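PDB 2Y44: glutamic acid/alanine-rich protein from Trypanosoma congolense, which is displayed on the surface of the parasite, where its elongated, almost wholly helical ectodomain probably projects from the membrane as part of the coat. Local coordinates for residues A[48-51]-A[56-59]; A[71-76]-A[177-182]. All coordinates share one frame; numbering follows the deposited sequence.

Contact 1: A[48-51]-A[56-59]. Unlike the reference sequence in segment 56-59: Thr59 (reference Ala).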
loop_
_atom_site.group_PDB
_atom_site.type_symbol
_atom_site.label_atom_id
_atom_site.label_comp_id
_atom_site.label_asym_id
_atom_site.label_seq_id
_atom_site.Cartn_x
_atom_site.Cartn_y
_atom_site.Cartn_z
ATOM N N GLU A 48 3.768 33.583 16.389
ATOM C CA GLU A 48 3.001 34.526 17.201
ATOM C C GLU A 48 3.715 34.876 18.491
ATOM O O GLU A 48 3.541 35.988 19.008
ATOM C CB GLU A 48 1.609 33.966 17.549
ATOM C CG GLU A 48 0.702 33.725 16.324
ATOM C CD GLU A 48 0.523 34.965 15.534
ATOM O OE1 GLU A 48 0.454 36.037 16.151
ATOM O OE2 GLU A 48 0.526 34.888 14.274
ATOM N N ARG A 49 4.404 33.902 19.075
ATOM C CA ARG A 49 5.191 34.132 20.306
ATOM C C ARG A 49 6.296 35.155 20.013
ATOM O O ARG A 49 6.557 36.067 20.826
ATOM C CB ARG A 49 5.807 32.809 20.816
ATOM C CG ARG A 49 4.694 31.794 21.290
ATOM C CD ARG A 49 4.412 31.902 22.763
ATOM N NE ARG A 49 3.178 31.221 23.224
ATOM C CZ ARG A 49 3.110 29.929 23.510
ATOM N NH1 ARG A 49 4.183 29.159 23.276
ATOM N NH2 ARG A 49 2.001 29.400 24.053
ATOM N N ALA A 50 6.896 35.009 18.833
ATOM C CA ALA A 50 7.941 35.918 18.343
ATOM C C ALA A 50 7.379 37.309 18.116
ATOM O O ALA A 50 7.982 38.309 18.524
ATOM C CB ALA A 50 8.566 35.363 17.031
ATOM N N LYS A 51 6.177 37.375 17.560
ATOM C CA LYS A 51 5.528 38.638 17.249
ATOM C C LYS A 51 5.227 39.408 18.539
ATOM O O LYS A 51 5.434 40.607 18.612
ATOM C CB LYS A 51 4.233 38.382 16.475
ATOM C CG LYS A 51 4.484 38.099 14.986
ATOM C CD LYS A 51 3.335 37.359 14.361
ATOM C CE LYS A 51 2.209 38.284 13.992
ATOM N NZ LYS A 51 1.161 37.520 13.240
ATOM N N GLY A 56 12.827 38.031 16.629
ATOM C CA GLY A 56 13.004 36.698 16.064
ATOM C C GLY A 56 11.925 36.349 15.054
ATOM O O GLY A 56 11.728 35.169 14.730
ATOM N N VAL A 57 11.214 37.361 14.565
ATOM C CA VAL A 57 9.997 37.129 13.783
ATOM C C VAL A 57 10.372 36.584 12.400
ATOM O O VAL A 57 9.797 35.627 11.930
ATOM C CB VAL A 57 9.159 38.392 13.647
ATOM C CG1 VAL A 57 8.026 38.186 12.646
ATOM C CG2 VAL A 57 8.569 38.769 15.015
ATOM N N ASP A 58 11.395 37.158 11.772
ATOM C CA ASP A 58 11.835 36.639 10.468
ATOM C C ASP A 58 12.095 35.151 10.485
ATOM O O ASP A 58 11.638 34.404 9.605
ATOM C CB ASP A 58 13.146 37.309 10.055
ATOM C CG ASP A 58 12.977 38.755 9.727
ATOM O OD1 ASP A 58 11.856 39.153 9.319
ATOM O OD2 ASP A 58 13.994 39.482 9.830
ATOM N N THR A 59 12.951 34.723 11.396
ATOM C CA THR A 59 13.352 33.324 11.397
ATOM C C THR A 59 12.174 32.404 11.728
ATOM O O THR A 59 12.007 31.377 11.092
ATOM C CB THR A 59 14.599 33.041 12.266
ATOM O OG1 THR A 59 14.224 32.791 13.618
ATOM C CG2 THR A 59 15.559 34.236 12.243
#

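Contact 2: A[71-76]-A[177-182]. Unlike the reference sequence in segment 177-182: Tyr178 (reference Ser).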
loop_
_atom_site.group_PDB
_atom_site.type_symbol
_atom_site.label_atom_id
_atom_site.label_comp_id
_atom_site.label_asym_id
_atom_site.label_seq_id
_atom_site.Cartn_x
_atom_site.Cartn_y
_atom_site.Cartn_z
ATOM N N ALA A 71 3.237 20.321 5.503
ATOM C CA ALA A 71 1.941 19.778 5.918
ATOM C C ALA A 71 0.958 19.756 4.757
ATOM O O ALA A 71 0.193 18.803 4.620
ATOM C CB ALA A 71 1.377 20.629 7.078
ATOM N N GLN A 72 1.065 20.750 3.868
ATOM C CA GLN A 72 0.179 20.823 2.727
ATOM C C GLN A 72 0.475 19.656 1.782
ATOM O O GLN A 72 -0.425 18.965 1.309
ATOM C CB GLN A 72 0.470 22.137 2.031
ATOM C CG GLN A 72 -0.686 22.981 1.882
ATOM C CD GLN A 72 -1.330 22.714 0.567
ATOM O OE1 GLN A 72 -1.748 21.586 0.296
ATOM N NE2 GLN A 72 -1.394 23.737 -0.284
ATOM N N ARG A 73 1.749 19.415 1.565
ATOM C CA ARG A 73 2.168 18.276 0.748
ATOM C C ARG A 73 1.664 16.941 1.344
ATOM O O ARG A 73 1.194 16.050 0.635
ATOM C CB ARG A 73 3.692 18.263 0.571
ATOM C CG ARG A 73 4.241 19.406 -0.319
ATOM C CD ARG A 73 5.694 19.133 -0.720
ATOM N NE ARG A 73 6.584 19.165 0.443
ATOM C CZ ARG A 73 7.096 20.282 0.964
ATOM N NH1 ARG A 73 6.764 21.472 0.463
ATOM N NH2 ARG A 73 7.834 20.220 2.060
ATOM N N ALA A 74 1.789 16.807 2.651
ATOM C CA ALA A 74 1.280 15.620 3.339
ATOM C C ALA A 74 -0.202 15.464 3.119
ATOM O O ALA A 74 -0.651 14.347 2.844
ATOM C CB ALA A 74 1.625 15.644 4.884
ATOM N N GLU A 75 -0.957 16.566 3.197
ATOM C CA GLU A 75 -2.421 16.491 3.050
ATOM C C GLU A 75 -2.843 16.071 1.635
ATOM O O GLU A 75 -3.793 15.288 1.477
ATOM C CB GLU A 75 -3.122 17.797 3.454
ATOM C CG GLU A 75 -3.037 18.111 4.960
ATOM C CD GLU A 75 -3.715 17.042 5.860
ATOM O OE1 GLU A 75 -4.536 16.236 5.361
ATOM O OE2 GLU A 75 -3.458 17.050 7.082
ATOM N N THR A 76 -2.031 16.452 0.649
ATOM C CA THR A 76 -2.301 16.059 -0.719
ATOM C C THR A 76 -2.143 14.539 -0.835
ATOM O O THR A 76 -2.884 13.868 -1.543
ATOM C CB THR A 76 -1.350 16.802 -1.665
ATOM O OG1 THR A 76 -1.648 18.205 -1.579
ATOM C CG2 THR A 76 -1.538 16.330 -3.122
ATOM N N LYS A 177 6.096 14.724 6.505
ATOM C CA LYS A 177 6.209 14.774 7.992
ATOM C C LYS A 177 7.621 15.071 8.494
ATOM O O LYS A 177 7.803 15.940 9.361
ATOM C CB LYS A 177 5.651 13.505 8.637
ATOM C CG LYS A 177 6.066 13.259 10.097
ATOM C CD LYS A 177 5.568 11.887 10.545
ATOM C CE LYS A 177 6.385 10.730 9.938
ATOM N NZ LYS A 177 5.574 9.472 9.836
ATOM N N TYR A 178 8.627 14.410 7.907
ATOM C CA TYR A 178 10.003 14.606 8.331
ATOM C C TYR A 178 10.483 16.054 8.079
ATOM O O TYR A 178 11.082 16.682 8.949
ATOM C CB TYR A 178 10.895 13.585 7.626
ATOM C CG TYR A 178 12.352 13.658 8.033
ATOM C CD1 TYR A 178 12.765 13.213 9.291
ATOM C CD2 TYR A 178 13.291 14.264 7.204
ATOM C CE1 TYR A 178 14.101 13.294 9.672
ATOM C CE2 TYR A 178 14.637 14.312 7.556
ATOM C CZ TYR A 178 15.026 13.848 8.792
ATOM O OH TYR A 178 16.354 13.971 9.174
ATOM N N GLU A 179 10.188 16.601 6.910
ATOM C CA GLU A 179 10.515 18.017 6.669
ATOM C C GLU A 179 9.763 18.976 7.585
ATOM O O GLU A 179 10.338 19.986 8.048
ATOM C CB GLU A 179 10.204 18.393 5.238
ATOM C CG GLU A 179 11.177 17.819 4.214
ATOM C CD GLU A 179 10.957 18.453 2.856
ATOM O OE1 GLU A 179 11.490 19.563 2.598
ATOM O OE2 GLU A 179 10.184 17.870 2.082
ATOM N N ALA A 180 8.497 18.650 7.879
ATOM C CA ALA A 180 7.662 19.538 8.725
ATOM C C ALA A 180 8.268 19.626 10.120
ATOM O O ALA A 180 8.475 20.721 10.667
ATOM C CB ALA A 180 6.237 19.008 8.813
ATOM N N GLU A 181 8.659 18.464 10.640
ATOM C CA GLU A 181 9.260 18.399 11.960
ATOM C C GLU A 181 10.671 19.038 11.971
ATOM O O GLU A 181 11.008 19.787 12.901
ATOM C CB GLU A 181 9.235 16.961 12.468
ATOM C CG GLU A 181 7.786 16.503 12.892
ATOM C CD GLU A 181 7.708 14.996 13.188
ATOM O OE1 GLU A 181 8.347 14.273 12.388
ATOM O OE2 GLU A 181 7.063 14.537 14.214
ATOM N N LYS A 182 11.426 18.875 10.893
ATOM C CA LYS A 182 12.759 19.477 10.828
ATOM C C LYS A 182 12.677 20.990 10.752
ATOM O O LYS A 182 13.553 21.694 11.279
ATOM C CB LYS A 182 13.603 18.919 9.664
ATOM C CG LYS A 182 14.171 17.524 9.942
ATOM C CD LYS A 182 15.106 17.545 11.145
ATOM C CE LYS A 182 15.781 16.214 11.347
ATOM N NZ LYS A 182 17.189 16.389 11.804
HETATM O O HOH W 1 7.998 16.681 1.497
#

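Contact 1: A[48-51]-A[56-59]
Lys51 and Ala50 meet Val57 where helix 18-53 turns back into helix 57-107, the bend of a helical hairpin at one end of the predicted coiled coil. The two backbones come nearest at Ala50 and Val57, whose CA atoms are 5.1 Å apart. Ala50 points its CB toward the incoming segment, and the methyl lies 4.0 Å from Val57 CG2. That same CG2 rests 3.6 Å from Ala50 O, near the C-terminal end of helix 18-53. The valine reaches this spot because CG1 is turned anti to its backbone N (chi1 171°), which places CG2 beside that N and facing the helix of Ala50 and Lys51. Gly56, at the N-cap position, has a phi of 79°, in the left-handed region, consistent with a tight reversal; its O sits 3.9 Å from Ala50 CB.

Along Lys51, CB has no close partner in 56-59. The next atom, CG, touches Val57 CG2 at 4.1 Å, so the apolar root of the lysine flanks the valine. After an extended step the chain bends at chi3 (81°), carrying CE and NZ away from Val57 and back along its own helix. There NZ meets the carboxylate of Glu48, one helical turn earlier, in a salt bridge: the bond to OE1 is weak, while NZ lies 2.9 Å from Glu48 OE2, approaching on the syn side.

Contact 2: A[71-76]-A[177-182]
Arg73 and Glu179 reach toward each other from two helices and cross at about a right angle, joining in a salt bridge at the surface of a helical bundle. The planes of guanidinium and carboxylate are tilted 28° apart, and OE2 approaches the guanidinium obliquely. The pairing is therefore not a flat two-pronged one: Arg73 NH2 lies 3.3 Å from Glu179 OE2, and the N-H...O angle of 124° makes this direct hydrogen bond a weak one. The second carboxylate oxygen is more remote, with Glu179 OE1 3.8 Å from Arg73 NH2.

A water adds a second, bridged path between the two groups. It lies in the guanidinium plane, at its edge, accepting from Arg73 NE at 3.0 Å and donating to Glu179 OE2 at 2.6 Å, so OE2 receives both the direct and the bridged bond. A bend at chi3 (-66°) turns the guanidinium of Arg73 toward the carboxylate of Glu179, whose chain runs extended beyond CG. Between 71-76 and 177-182 this is the only residue pair within 4.5 Å. Glu175 OE2 lies close to Glu179 OE2; the like charges could raise the proton affinity of this pair, and Arg73 would probably offset that.

Alanines pack between the helices, Ala74 on Ala33 of helix 18-53 and Ala180 on Ala70 of helix 57-107. A hydrogen bond between Lys177 NZ and Ser32 OG links helix 149-183 to helix 18-53.

In the fold
Both contacts use helix 57-107, and they follow one another along the chain: both segments of contact 1 precede those of contact 2. Contact 1 joins sequence neighbours, helices 18-53 and 57-107, at a far end of the elongated molecule, its centre about 40 Å from the centre of the chain. The centre of contact 2 lies about 19 Å from that point, on the same side, and the contact pairs 71-76 with 177-182 of helix 149-183, 101 residues further on. The centres of the two contacts are about 21 Å apart, and their nearest atoms about 10 Å, so they do not touch. Together they trace how a two-helix hairpin, closed at its tip, becomes a three-helix bundle farther down the ectodomain.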